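Local coordinates for RagB/SusD family nutrient uptake outer membrane protein (Bacteroides thetaiotaomicron, PDB 7KV2) that probably binds beta-glucans at the cell surface, as a SusD-family outer membrane protein involved in nutrient uptake, at residues M256-Y259 against T260-F263; F263-T266 against G267-S270; F374-K377 against Y378-I381; Y403-S406 against E407-L410; Y428-L431 against V432-R435. All coordinates share one frame; numbering follows the deposited sequence.

The five contacts are local and follow one another along the chain; none nests in or crosses another. Contacts 1 and 2 fold the loop between helix 237-249 and strand 273-277, and they share Phe263. Contact 3 is a turn after strand 373-375. Its Tyr378 meets the Phe263 ring edge-to-face, which ties it to that loop. Contact 4 is the passage from strand 400-404 into helix 405-417; this strand pairs with strand 273-277. Contact 5 lies at the end of the next helix, 425-435. Leu410 packs on Leu429 between these two helices. Arg435 of contact 5 reaches back to the carbonyl oxygen of Met256, and Arg404 of contact 4 touches Tyr259, Ile262 and Phe263.

Contact 1: M256-Y259 against T260-F263; sequences MPDY and TDIF
Ile262 puts its CD1 methyl over one face of the Tyr259 ring, 3.9 Å from the ring centroid, in a CH-pi contact. The methyl sits off-centre, closest to CD2 of the ring. Tyr259 CG lies opposite the backbone N (chi1 -176°), and this turns the ring to receive the methyl. The Tyr259 hydroxyl is held further away, by the carbonyl oxygen of Glu456. The other bump is Met256. Its chain bends at chi3 (74°), so Met256 SD rests 3.7 Å from Ile262 CA while CE fits against CB of Asp261. Ile262 is thus wedged between a ring and a thioether. On the polar side, Asp258 OD1 takes two bonds from Thr260. Thr260 OG1 donates to Asp258 OD1 at 2.7 Å. Thr260 N reaches the same Asp258 OD1 at 3.0 Å, from the same face of the carboxylate. With an alanine in place of Asp258, the Thr260 amide and hydroxyl would probably lose their common acceptor, and the hydroxyl could turn. A water takes the Asp258 N-H and donates to Asp261 OD2. The two carboxylates come within 4.5 Å at Asp258 OD2 and Asp261 OD2; a salt bridge from Lys264 to Asp261 OD1 probably eases this. A second water links Tyr259 O to Phe263 N. The backbone closes two overlapping turns: Asp261 N bonds Asp258 O at 2.9 Å, and Ile262 N bonds Tyr259 O. The Asp258 side-chain bond to Thr260 N, joined to the first of these turns, is an Asx turn within an Asx motif.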
loop_
_atom_site.group_PDB
_atom_site.type_symbol
_atom_site.label_atom_id
_atom_site.label_comp_id
_atom_site.label_asym_id
_atom_site.label_seq_id
_atom_site.Cartn_x
_atom_site.Cartn_y
_atom_site.Cartn_z
ATOM N N MET A 256 -8.528 16.175 -4.814
ATOM C CA MET A 256 -8.267 17.335 -3.940
ATOM C C MET A 256 -7.558 18.359 -4.812
ATOM O O MET A 256 -6.665 18.049 -5.612
ATOM C CB MET A 256 -7.374 16.962 -2.748
ATOM C CG MET A 256 -7.932 15.847 -1.897
ATOM S SD MET A 256 -7.187 15.813 -0.219
ATOM C CE MET A 256 -8.026 17.256 0.462
ATOM N N PRO A 257 -7.949 19.647 -4.751
ATOM C CA PRO A 257 -7.319 20.602 -5.645
ATOM C C PRO A 257 -5.826 20.786 -5.381
ATOM O O PRO A 257 -5.142 21.145 -6.306
ATOM C CB PRO A 257 -8.073 21.912 -5.351
ATOM C CG PRO A 257 -9.384 21.508 -4.725
ATOM C CD PRO A 257 -9.121 20.173 -4.043
ATOM N N ASP A 258 -5.372 20.593 -4.140
ATOM C CA ASP A 258 -3.955 20.819 -3.752
ATOM C C ASP A 258 -3.337 19.488 -3.309
ATOM O O ASP A 258 -3.777 18.949 -2.280
ATOM C CB ASP A 258 -3.804 21.835 -2.625
ATOM C CG ASP A 258 -2.369 22.259 -2.404
ATOM O OD1 ASP A 258 -1.446 21.468 -2.764
ATOM O OD2 ASP A 258 -2.151 23.410 -1.922
ATOM N N TYR A 259 -2.401 18.944 -4.078
ATOM C CA TYR A 259 -1.845 17.597 -3.789
ATOM C C TYR A 259 -1.223 17.599 -2.376
ATOM O O TYR A 259 -1.211 16.568 -1.697
ATOM C CB TYR A 259 -0.833 17.218 -4.870
ATOM C CG TYR A 259 -0.259 15.824 -4.744
ATOM C CD1 TYR A 259 0.782 15.573 -3.868
ATOM C CD2 TYR A 259 -0.699 14.775 -5.562
ATOM C CE1 TYR A 259 1.375 14.307 -3.766
ATOM C CE2 TYR A 259 -0.112 13.520 -5.489
ATOM C CZ TYR A 259 0.929 13.285 -4.597
ATOM O OH TYR A 259 1.509 12.038 -4.543
ATOM N N THR A 260 -0.711 18.740 -1.911
ATOM C CA THR A 260 -0.086 18.867 -0.571
ATOM C C THR A 260 -1.120 18.690 0.554
ATOM O O THR A 260 -0.697 18.535 1.650
ATOM C CB THR A 260 0.694 20.179 -0.389
ATOM O OG1 THR A 260 -0.279 21.218 -0.349
ATOM C CG2 THR A 260 1.669 20.443 -1.508
ATOM N N ASP A 261 -2.423 18.637 0.304
ATOM C CA ASP A 261 -3.435 18.439 1.375
ATOM C C ASP A 261 -3.763 16.945 1.589
ATOM O O ASP A 261 -4.381 16.599 2.627
ATOM C CB ASP A 261 -4.716 19.190 1.054
ATOM C CG ASP A 261 -4.600 20.699 1.145
ATOM O OD1 ASP A 261 -3.746 21.177 1.937
ATOM O OD2 ASP A 261 -5.370 21.368 0.402
ATOM N N ILE A 262 -3.330 16.085 0.684
ATOM C CA ILE A 262 -3.762 14.659 0.660
ATOM C C ILE A 262 -3.292 13.921 1.928
ATOM O O ILE A 262 -4.113 13.194 2.515
ATOM C CB ILE A 262 -3.253 13.966 -0.608
ATOM C CG1 ILE A 262 -3.923 14.551 -1.862
ATOM C CG2 ILE A 262 -3.516 12.469 -0.485
ATOM C CD1 ILE A 262 -3.251 14.131 -3.176
ATOM N N PHE A 263 -2.003 14.034 2.270
ATOM C CA PHE A 263 -1.296 13.165 3.248
ATOM C C PHE A 263 -1.262 13.827 4.624
ATOM O O PHE A 263 -0.760 13.234 5.570
ATOM C CB PHE A 263 0.097 12.770 2.726
ATOM C CG PHE A 263 -0.046 11.833 1.560
ATOM C CD1 PHE A 263 -0.320 10.501 1.777
ATOM C CD2 PHE A 263 0.035 12.283 0.260
ATOM C CE1 PHE A 263 -0.543 9.632 0.720
ATOM C CE2 PHE A 263 -0.163 11.406 -0.789
ATOM C CZ PHE A 263 -0.429 10.082 -0.570
HETATM O O HOH W 1 -6.946 20.643 -1.594
HETATM O O HOH W 2 0.045 15.612 0.630
#

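Contact 2: F263-T266 against G267-S270; sequences FKET and GEWS. With EDO (1,2-ethanediol), chain F.
Glu268 lays its CG against the carbonyl oxygen of Glu265, with Glu268 CG 3.3 Å from Glu265 O. The same Glu265 O accepts the Glu268 N-H, at 3.1 Å from Glu268 N. One step earlier, Gly267 N bonds Lys264 O at 2.7 Å. Gly267 is buried, and a beta carbon there would come tight against Lys264 O. Glu268 CG lies beside its own backbone N (chi1 -64°), and the chain then runs out extended. This carries Glu268 OE1 to a bound ethanediol, whose O2 donates to Glu268 OE1 at 2.9 Å. The ethanediol O1 donates to Glu268 O at 2.8 Å, so the diol spans the backbone and the side chain of one residue. It probably comes from the crystallisation liquor. The other carboxylate oxygen, Glu268 OE2, is held from outside by the backbone N-H of Asn399. Replacing Glu268 by an alanine is likely to cost Asn399 N its carboxylate partner and Glu265 O the cover that CG gives it. Further out, Trp269 stacks on Tyr212, and its NE1 bonds Asn278. The arrangement is a short 3-10 turn running into a type II beta turn from Gly267 to Ser270. A weak 3.4 Å bond from Ser270 N to Gly267 O closes it, and Trp269 takes the left-handed position (phi 53°) ahead of strand 273-277.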
loop_
_atom_site.group_PDB
_atom_site.type_symbol
_atom_site.label_atom_id
_atom_site.label_comp_id
_atom_site.label_asym_id
_atom_site.label_seq_id
_atom_site.Cartn_x
_atom_site.Cartn_y
_atom_site.Cartn_z
ATOM N N PHE A 263 -2.003 14.034 2.270
ATOM C CA PHE A 263 -1.296 13.165 3.248
ATOM C C PHE A 263 -1.262 13.827 4.624
ATOM O O PHE A 263 -0.760 13.234 5.570
ATOM C CB PHE A 263 0.097 12.770 2.726
ATOM C CG PHE A 263 -0.046 11.833 1.560
ATOM C CD1 PHE A 263 -0.320 10.501 1.777
ATOM C CD2 PHE A 263 0.035 12.283 0.260
ATOM C CE1 PHE A 263 -0.543 9.632 0.720
ATOM C CE2 PHE A 263 -0.163 11.406 -0.789
ATOM C CZ PHE A 263 -0.429 10.082 -0.570
ATOM N N LYS A 264 -1.825 15.036 4.726
ATOM C CA LYS A 264 -2.134 15.664 6.024
ATOM C C LYS A 264 -3.196 14.861 6.741
ATOM O O LYS A 264 -4.094 14.233 6.059
ATOM C CB LYS A 264 -2.640 17.098 5.811
ATOM C CG LYS A 264 -1.601 18.026 5.237
ATOM C CD LYS A 264 -2.154 19.435 4.993
ATOM C CE LYS A 264 -1.087 20.400 4.514
ATOM N NZ LYS A 264 -1.724 21.669 4.114
ATOM N N GLU A 265 -3.232 15.000 8.057
ATOM C CA GLU A 265 -4.265 14.320 8.859
ATOM C C GLU A 265 -5.647 14.804 8.394
ATOM O O GLU A 265 -6.578 13.962 8.284
ATOM C CB GLU A 265 -4.027 14.533 10.350
ATOM C CG GLU A 265 -5.037 13.757 11.163
ATOM C CD GLU A 265 -5.038 13.939 12.669
ATOM O OE1 GLU A 265 -4.455 14.928 13.188
ATOM O OE2 GLU A 265 -5.605 13.053 13.297
ATOM N N THR A 266 -5.803 16.104 8.093
ATOM C CA THR A 266 -7.054 16.649 7.522
ATOM C C THR A 266 -7.407 16.057 6.155
ATOM O O THR A 266 -8.577 16.215 5.760
ATOM C CB THR A 266 -7.041 18.171 7.451
ATOM O OG1 THR A 266 -5.916 18.589 6.676
ATOM C CG2 THR A 266 -7.068 18.750 8.847
ATOM N N GLY A 267 -6.484 15.383 5.463
ATOM C CA GLY A 267 -6.752 14.770 4.150
ATOM C C GLY A 267 -7.239 13.339 4.255
ATOM O O GLY A 267 -7.620 12.786 3.201
ATOM N N GLU A 268 -7.312 12.776 5.467
ATOM C CA GLU A 268 -7.840 11.406 5.662
ATOM C C GLU A 268 -9.307 11.372 5.231
ATOM O O GLU A 268 -10.109 12.248 5.651
ATOM C CB GLU A 268 -7.666 10.913 7.092
ATOM C CG GLU A 268 -6.198 10.778 7.486
ATOM C CD GLU A 268 -6.012 10.236 8.900
ATOM O OE1 GLU A 268 -6.965 10.310 9.697
ATOM O OE2 GLU A 268 -4.890 9.776 9.236
ATOM N N TRP A 269 -9.663 10.359 4.449
ATOM C CA TRP A 269 -11.061 10.118 3.995
ATOM C C TRP A 269 -11.620 11.388 3.334
ATOM O O TRP A 269 -12.813 11.705 3.549
ATOM C CB TRP A 269 -11.936 9.589 5.163
ATOM C CG TRP A 269 -11.439 8.232 5.617
ATOM C CD1 TRP A 269 -10.770 7.931 6.768
ATOM C CD2 TRP A 269 -11.511 7.000 4.879
ATOM N NE1 TRP A 269 -10.454 6.584 6.807
ATOM C CE2 TRP A 269 -10.917 5.995 5.666
ATOM C CE3 TRP A 269 -12.071 6.638 3.655
ATOM C CZ2 TRP A 269 -10.859 4.668 5.242
ATOM C CZ3 TRP A 269 -12.070 5.310 3.269
ATOM C CH2 TRP A 269 -11.445 4.351 4.045
ATOM N N SER A 270 -10.812 12.037 2.511
ATOM C CA SER A 270 -11.208 13.245 1.746
ATOM C C SER A 270 -12.066 12.816 0.549
ATOM O O SER A 270 -12.307 11.603 0.316
ATOM C CB SER A 270 -10.012 13.961 1.240
ATOM O OG SER A 270 -9.431 13.197 0.187
HETATM C C1 EDO F . -9.670 13.759 8.375
HETATM O O1 EDO F . -10.931 13.085 8.179
HETATM C C2 EDO F . -9.074 13.686 9.777
HETATM O O2 EDO F . -8.931 12.389 10.361
HETATM O O HOH W 3 -6.075 9.887 12.589
#

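Contact 3: F374-K377 against Y378-I381; sequences FLEK and YAAI
Leu375 brings CD2 to the edge of the Tyr378 ring, near its plane, at 4.3 Å from Tyr378 CD2. The ring has a second neighbour in Lys377, whose CB lies over one face, 4.0 Å from Tyr378 CD2. The Leu375 methyl and the Lys377 methylene therefore approach the ring from different directions. Lys377 then runs on fully extended. Its ammonium group leaves the turn to bond Val458 O and to form a salt bridge with Glu460. Tyr378 points its hydroxyl at the Arg401 amide, and its ring meets Phe263 edge-to-face. Glu376 behaves differently. Its chain bends at chi2 (62°) and swings the carboxylate back, with Glu376 OE1 at 3.9 Å from Ala379 CB. Glu376 OE2 lies 4.3 Å from Ile381 CD1, a loose touch. The main polar partner of OE1 is outside, at His315 NE2. Ala379 CB also lies 3.6 Å from Leu375 O. Under these side chains the backbone closes a short 3-10 turn just after strand 373-375. Ala379 N bonds Glu376 O at 3.2 Å. The preceding bond, Tyr378 N to Leu375 O, is weak. A water lies 2.8 Å from Ala379 O, with a weaker link to Lys377 O. The chemistry implies a division of labour. Apolar groups and backbone bonds form the turn, while the polar ends of Glu376, Lys377 and Tyr378 bond to other parts of the protein.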
loop_
_atom_site.group_PDB
_atom_site.type_symbol
_atom_site.label_atom_id
_atom_site.label_comp_id
_atom_site.label_asym_id
_atom_site.label_seq_id
_atom_site.Cartn_x
_atom_site.Cartn_y
_atom_site.Cartn_z
ATOM N N PHE A 374 13.781 12.611 2.408
ATOM C CA PHE A 374 12.906 11.594 3.040
ATOM C C PHE A 374 11.501 11.688 2.464
ATOM O O PHE A 374 11.143 12.725 1.864
ATOM C CB PHE A 374 12.966 11.714 4.573
ATOM C CG PHE A 374 14.356 11.511 5.131
ATOM C CD1 PHE A 374 15.274 12.545 5.138
ATOM C CD2 PHE A 374 14.782 10.249 5.517
ATOM C CE1 PHE A 374 16.571 12.333 5.570
ATOM C CE2 PHE A 374 16.076 10.052 5.972
ATOM C CZ PHE A 374 16.965 11.104 6.018
ATOM N N LEU A 375 10.734 10.613 2.623
ATOM C CA LEU A 375 9.383 10.502 2.020
ATOM C C LEU A 375 8.434 11.338 2.881
ATOM O O LEU A 375 7.968 10.890 3.950
ATOM C CB LEU A 375 8.957 9.040 1.957
ATOM C CG LEU A 375 7.576 8.791 1.357
ATOM C CD1 LEU A 375 7.542 9.178 -0.112
ATOM C CD2 LEU A 375 7.199 7.331 1.508
ATOM N N GLU A 376 8.120 12.527 2.385
ATOM C CA GLU A 376 7.261 13.502 3.088
ATOM C C GLU A 376 5.876 12.944 3.353
ATOM O O GLU A 376 5.322 13.255 4.416
ATOM C CB GLU A 376 7.231 14.789 2.261
ATOM C CG GLU A 376 6.342 15.877 2.847
ATOM C CD GLU A 376 6.718 16.409 4.222
ATOM O OE1 GLU A 376 7.732 15.972 4.781
ATOM O OE2 GLU A 376 5.923 17.185 4.773
ATOM N N LYS A 377 5.313 12.131 2.448
ATOM C CA LYS A 377 3.929 11.644 2.572
ATOM C C LYS A 377 3.691 10.999 3.938
ATOM O O LYS A 377 2.579 11.134 4.477
ATOM C CB LYS A 377 3.598 10.629 1.494
ATOM C CG LYS A 377 3.615 11.200 0.092
ATOM C CD LYS A 377 3.347 10.168 -0.967
ATOM C CE LYS A 377 3.433 10.742 -2.372
ATOM N NZ LYS A 377 3.160 9.750 -3.452
ATOM N N TYR A 378 4.659 10.234 4.443
ATOM C CA TYR A 378 4.515 9.420 5.673
ATOM C C TYR A 378 5.593 9.793 6.692
ATOM O O TYR A 378 5.886 9.004 7.606
ATOM C CB TYR A 378 4.470 7.928 5.324
ATOM C CG TYR A 378 3.212 7.559 4.568
ATOM C CD1 TYR A 378 1.958 7.785 5.131
ATOM C CD2 TYR A 378 3.268 7.052 3.277
ATOM C CE1 TYR A 378 0.805 7.482 4.432
ATOM C CE2 TYR A 378 2.123 6.712 2.589
ATOM C CZ TYR A 378 0.888 6.922 3.167
ATOM O OH TYR A 378 -0.255 6.588 2.495
ATOM N N ALA A 379 6.187 10.973 6.549
ATOM C CA ALA A 379 7.185 11.487 7.494
ATOM C C ALA A 379 6.525 11.712 8.866
ATOM O O ALA A 379 5.303 11.946 8.957
ATOM C CB ALA A 379 7.761 12.764 6.979
ATOM N N ALA A 380 7.337 11.569 9.908
ATOM C CA ALA A 380 6.972 11.877 11.304
ATOM C C ALA A 380 6.819 13.399 11.435
ATOM O O ALA A 380 7.818 14.171 11.276
ATOM C CB ALA A 380 7.996 11.328 12.251
ATOM N N ILE A 381 5.583 13.829 11.666
ATOM C CA ILE A 381 5.276 15.291 11.767
ATOM C C ILE A 381 4.999 15.593 13.233
ATOM O O ILE A 381 4.203 14.880 13.849
ATOM C CB ILE A 381 4.091 15.679 10.879
ATOM C CG1 ILE A 381 4.351 15.305 9.424
ATOM C CG2 ILE A 381 3.736 17.166 11.062
ATOM C CD1 ILE A 381 5.586 15.949 8.840
HETATM O O HOH W 4 3.318 12.721 7.103
#

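Contact 4: Y403-S406 against E407-L410. With NA (sodium ion), chain G.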
loop_
_atom_site.group_PDB
_atom_site.type_symbol
_atom_site.label_atom_id
_atom_site.label_comp_id
_atom_site.label_asym_id
_atom_site.label_seq_id
_atom_site.Cartn_x
_atom_site.Cartn_y
_atom_site.Cartn_z
ATOM N N TYR A 403 -6.292 3.338 -1.983
ATOM C CA TYR A 403 -6.885 3.748 -3.282
ATOM C C TYR A 403 -7.302 5.214 -3.226
ATOM O O TYR A 403 -8.082 5.633 -2.305
ATOM C CB TYR A 403 -8.094 2.903 -3.663
ATOM C CG TYR A 403 -7.752 1.459 -3.814
ATOM C CD1 TYR A 403 -6.754 1.048 -4.691
ATOM C CD2 TYR A 403 -8.493 0.486 -3.156
ATOM C CE1 TYR A 403 -6.442 -0.304 -4.852
ATOM C CE2 TYR A 403 -8.201 -0.856 -3.337
ATOM C CZ TYR A 403 -7.198 -1.255 -4.204
ATOM O OH TYR A 403 -6.897 -2.593 -4.286
ATOM N N ARG A 404 -6.748 5.973 -4.172
ATOM C CA ARG A 404 -7.056 7.411 -4.345
ATOM C C ARG A 404 -7.684 7.579 -5.724
ATOM O O ARG A 404 -7.349 6.822 -6.638
ATOM C CB ARG A 404 -5.815 8.278 -4.222
ATOM C CG ARG A 404 -5.116 8.099 -2.883
ATOM C CD ARG A 404 -4.090 9.162 -2.558
ATOM N NE ARG A 404 -2.821 9.108 -3.291
ATOM C CZ ARG A 404 -2.469 9.902 -4.307
ATOM N NH1 ARG A 404 -3.310 10.809 -4.807
ATOM N NH2 ARG A 404 -1.257 9.799 -4.821
ATOM N N TYR A 405 -8.511 8.597 -5.861
ATOM C CA TYR A 405 -9.249 8.844 -7.115
ATOM C C TYR A 405 -8.289 9.100 -8.277
ATOM O O TYR A 405 -8.653 8.818 -9.390
ATOM C CB TYR A 405 -10.177 10.027 -6.921
ATOM C CG TYR A 405 -11.104 10.338 -8.069
ATOM C CD1 TYR A 405 -12.175 9.526 -8.371
ATOM C CD2 TYR A 405 -10.975 11.521 -8.770
ATOM C CE1 TYR A 405 -13.084 9.876 -9.366
ATOM C CE2 TYR A 405 -11.858 11.879 -9.770
ATOM C CZ TYR A 405 -12.922 11.064 -10.067
ATOM O OH TYR A 405 -13.804 11.474 -11.027
ATOM N N SER A 406 -7.098 9.657 -8.069
ATOM C CA SER A 406 -6.140 9.812 -9.197
ATOM C C SER A 406 -5.818 8.427 -9.805
ATOM O O SER A 406 -5.580 8.335 -11.022
ATOM C CB SER A 406 -4.923 10.554 -8.757
ATOM O OG SER A 406 -4.240 9.830 -7.763
ATOM N N GLU A 407 -5.865 7.360 -9.005
ATOM C CA GLU A 407 -5.657 6.003 -9.514
ATOM C C GLU A 407 -6.852 5.563 -10.353
ATOM O O GLU A 407 -6.629 4.871 -11.390
ATOM C CB GLU A 407 -5.406 5.010 -8.391
ATOM C CG GLU A 407 -4.854 3.726 -8.951
ATOM C CD GLU A 407 -4.321 2.690 -7.990
ATOM O OE1 GLU A 407 -4.435 2.873 -6.752
ATOM O OE2 GLU A 407 -3.807 1.641 -8.532
ATOM N N THR A 408 -8.064 5.923 -9.929
ATOM C CA THR A 408 -9.269 5.674 -10.741
ATOM C C THR A 408 -9.082 6.306 -12.135
ATOM O O THR A 408 -9.340 5.645 -13.128
ATOM C CB THR A 408 -10.507 6.260 -10.057
ATOM O OG1 THR A 408 -10.593 5.815 -8.710
ATOM C CG2 THR A 408 -11.767 5.860 -10.786
ATOM N N LEU A 409 -8.722 7.585 -12.188
ATOM C CA LEU A 409 -8.579 8.347 -13.453
ATOM C C LEU A 409 -7.478 7.724 -14.328
ATOM O O LEU A 409 -7.701 7.546 -15.557
ATOM C CB LEU A 409 -8.282 9.815 -13.140
ATOM C CG LEU A 409 -9.415 10.667 -12.551
ATOM C CD1 LEU A 409 -8.871 11.991 -12.057
ATOM C CD2 LEU A 409 -10.537 10.923 -13.542
ATOM N N LEU A 410 -6.326 7.396 -13.751
ATOM C CA LEU A 410 -5.205 6.818 -14.521
ATOM C C LEU A 410 -5.577 5.403 -14.976
ATOM O O LEU A 410 -5.203 5.037 -16.121
ATOM C CB LEU A 410 -3.942 6.891 -13.669
ATOM C CG LEU A 410 -3.451 8.321 -13.444
ATOM C CD1 LEU A 410 -2.223 8.391 -12.534
ATOM C CD2 LEU A 410 -3.127 9.013 -14.753
HETATM NA NA NA G . -16.234 11.685 -9.641
HETATM O O HOH W 5 -4.283 5.075 -5.301
HETATM O O HOH W 6 -16.660 13.824 -10.176
#
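Tyr405 packs CE2 of its ring against CD1 of Leu409, 3.8 Å away, one turn further on in helix 405-417. With chi1 near 180° (-175°), the Tyr405 ring swings away from its own N and along the helix start. Thr408 CB touches the ring at CD1. This is the tight part. Leu409 N bonds Tyr405 O at 3.1 Å and Leu410 N bonds Ser406 O at 3.0 Å. Leu410 CG sits close over the same Ser406 oxygen. The carbonyl of Arg404 is also well used: Glu407 N bonds Arg404 O at 2.8 Å, and Thr408 N adds a weak bond. Thr408 OG1 is buried here and has no polar partner in the model. Two flanks of this core hold water or metal. On one, Glu407 sends its extended chain toward Tyr403. Glu407 OE1 meets the edge of the Tyr403 ring, 3.6 Å from Tyr403 CD1, with the carboxylate turned 53° from the ring. A water donates to Glu407 OE1 at 2.6 Å and accepts from Arg404 N, so it bridges the strand end to the helix. Outside, Lys462 and Arg453 pair with the two carboxylate oxygens. On the other flank, Tyr405 OH binds a sodium ion at 2.8 Å. Carbonyl oxygens of Ile248, Ser250 and Tyr253 and a water complete the coordination. The chemistry implies that one tyrosine does two jobs: its ring packs on the first helical turn, and its hydroxyl oxygen joins three carbonyl oxygens and a water round the sodium, a set of ligands that are probably all uncharged.

Contact 5: Y428-L431 against V432-R435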
loop_
_atom_site.group_PDB
_atom_site.type_symbol
_atom_site.label_atom_id
_atom_site.label_comp_id
_atom_site.label_asym_id
_atom_site.label_seq_id
_atom_site.Cartn_x
_atom_site.Cartn_y
_atom_site.Cartn_z
ATOM N N TYR A 428 -8.828 12.467 -18.595
ATOM C CA TYR A 428 -8.601 11.758 -17.322
ATOM C C TYR A 428 -7.138 11.913 -16.924
ATOM O O TYR A 428 -6.909 12.288 -15.783
ATOM C CB TYR A 428 -9.033 10.312 -17.436
ATOM C CG TYR A 428 -10.524 10.143 -17.558
ATOM C CD1 TYR A 428 -11.406 11.139 -17.192
ATOM C CD2 TYR A 428 -11.047 8.945 -17.980
ATOM C CE1 TYR A 428 -12.783 10.952 -17.286
ATOM C CE2 TYR A 428 -12.414 8.755 -18.093
ATOM C CZ TYR A 428 -13.284 9.753 -17.728
ATOM O OH TYR A 428 -14.626 9.514 -17.810
ATOM N N LEU A 429 -6.206 11.631 -17.844
ATOM C CA LEU A 429 -4.748 11.793 -17.631
ATOM C C LEU A 429 -4.414 13.224 -17.213
ATOM O O LEU A 429 -3.678 13.421 -16.226
ATOM C CB LEU A 429 -4.008 11.391 -18.910
ATOM C CG LEU A 429 -2.509 11.631 -18.868
ATOM C CD1 LEU A 429 -1.878 10.909 -17.651
ATOM C CD2 LEU A 429 -1.883 11.153 -20.162
ATOM N N ASN A 430 -4.970 14.216 -17.894
ATOM C CA ASN A 430 -4.568 15.615 -17.672
ATOM C C ASN A 430 -5.256 16.158 -16.433
ATOM O O ASN A 430 -4.726 17.128 -15.896
ATOM C CB ASN A 430 -4.697 16.447 -18.949
ATOM C CG ASN A 430 -3.572 16.082 -19.893
ATOM O OD1 ASN A 430 -2.421 16.486 -19.685
ATOM N ND2 ASN A 430 -3.879 15.259 -20.871
ATOM N N LEU A 431 -6.349 15.556 -15.943
ATOM C CA LEU A 431 -6.944 16.034 -14.653
ATOM C C LEU A 431 -5.901 15.819 -13.543
ATOM O O LEU A 431 -5.647 16.744 -12.743
ATOM C CB LEU A 431 -8.232 15.279 -14.358
ATOM C CG LEU A 431 -9.481 15.763 -15.100
ATOM C CD1 LEU A 431 -10.637 14.839 -14.796
ATOM C CD2 LEU A 431 -9.817 17.185 -14.716
ATOM N N VAL A 432 -5.247 14.678 -13.588
ATOM C CA VAL A 432 -4.152 14.318 -12.651
ATOM C C VAL A 432 -2.906 15.185 -12.899
ATOM O O VAL A 432 -2.328 15.748 -11.910
ATOM C CB VAL A 432 -3.820 12.814 -12.712
ATOM C CG1 VAL A 432 -2.633 12.495 -11.824
ATOM C CG2 VAL A 432 -5.025 11.979 -12.322
ATOM N N HIS A 433 -2.435 15.276 -14.149
ATOM C CA HIS A 433 -1.229 16.047 -14.537
ATOM C C HIS A 433 -1.389 17.505 -14.095
ATOM O O HIS A 433 -0.449 18.101 -13.483
ATOM C CB HIS A 433 -1.042 15.864 -16.068
ATOM C CG HIS A 433 0.279 16.276 -16.609
ATOM N ND1 HIS A 433 1.375 15.443 -16.565
ATOM C CD2 HIS A 433 0.662 17.404 -17.267
ATOM C CE1 HIS A 433 2.397 16.036 -17.159
ATOM N NE2 HIS A 433 1.997 17.263 -17.587
ATOM N N LYS A 434 -2.561 18.071 -14.362
ATOM C CA LYS A 434 -2.792 19.519 -14.115
ATOM C C LYS A 434 -3.093 19.764 -12.641
ATOM O O LYS A 434 -2.760 20.840 -12.178
ATOM C CB LYS A 434 -3.868 20.079 -15.048
ATOM C CG LYS A 434 -3.380 20.176 -16.485
ATOM C CD LYS A 434 -4.098 21.231 -17.289
ATOM C CE LYS A 434 -5.578 20.946 -17.340
ATOM N NZ LYS A 434 -6.204 21.585 -18.522
ATOM N N ARG A 435 -3.621 18.781 -11.909
ATOM C CA ARG A 435 -3.852 18.966 -10.459
ATOM C C ARG A 435 -2.489 19.235 -9.805
ATOM O O ARG A 435 -2.445 20.064 -8.913
ATOM C CB ARG A 435 -4.557 17.765 -9.829
ATOM C CG ARG A 435 -4.866 17.960 -8.351
ATOM C CD ARG A 435 -3.726 17.435 -7.478
ATOM N NE ARG A 435 -3.632 15.976 -7.487
ATOM C CZ ARG A 435 -4.367 15.108 -6.778
ATOM N NH1 ARG A 435 -5.347 15.517 -6.003
ATOM N NH2 ARG A 435 -4.149 13.803 -6.895
#
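Asn430 keeps CG beside its backbone N (chi1 -74°), while His433 sets CG opposite its own (chi1 -166°). The two side chains therefore lie side by side on helix 425-435, pointing the same way. The helix belongs to the largely helical SusD fold, which is related to tetratricopeptide repeat proteins. The amide and ring planes are 76° apart. Asn430 OD1 lies 4.0 Å from His433 CD2 and about as far from His433 CB, a van der Waals contact. The polar ends bind elsewhere: Asn430 ND2 to the carbonyls of Lys426 and Ile442, His433 ND1 to Glu452. The helix bonds continue through the same residues. His433 N meets Leu429 O at 3.0 Å. Lys434 N meets Asn430 O at 2.8 Å, and Lys434 CB also rests on that oxygen. Lys434 itself pairs with Glu441. Val432 faces helix 446-456 and Ser406. Arg435 bends away from the last turn to salt bridges with Glu272 and Glu456, and also bonds the carbonyl of Met256. Its backbone N still reaches Leu431 O at 3.0 Å, and Arg435 CB stands 3.3 Å from the same Leu431 O.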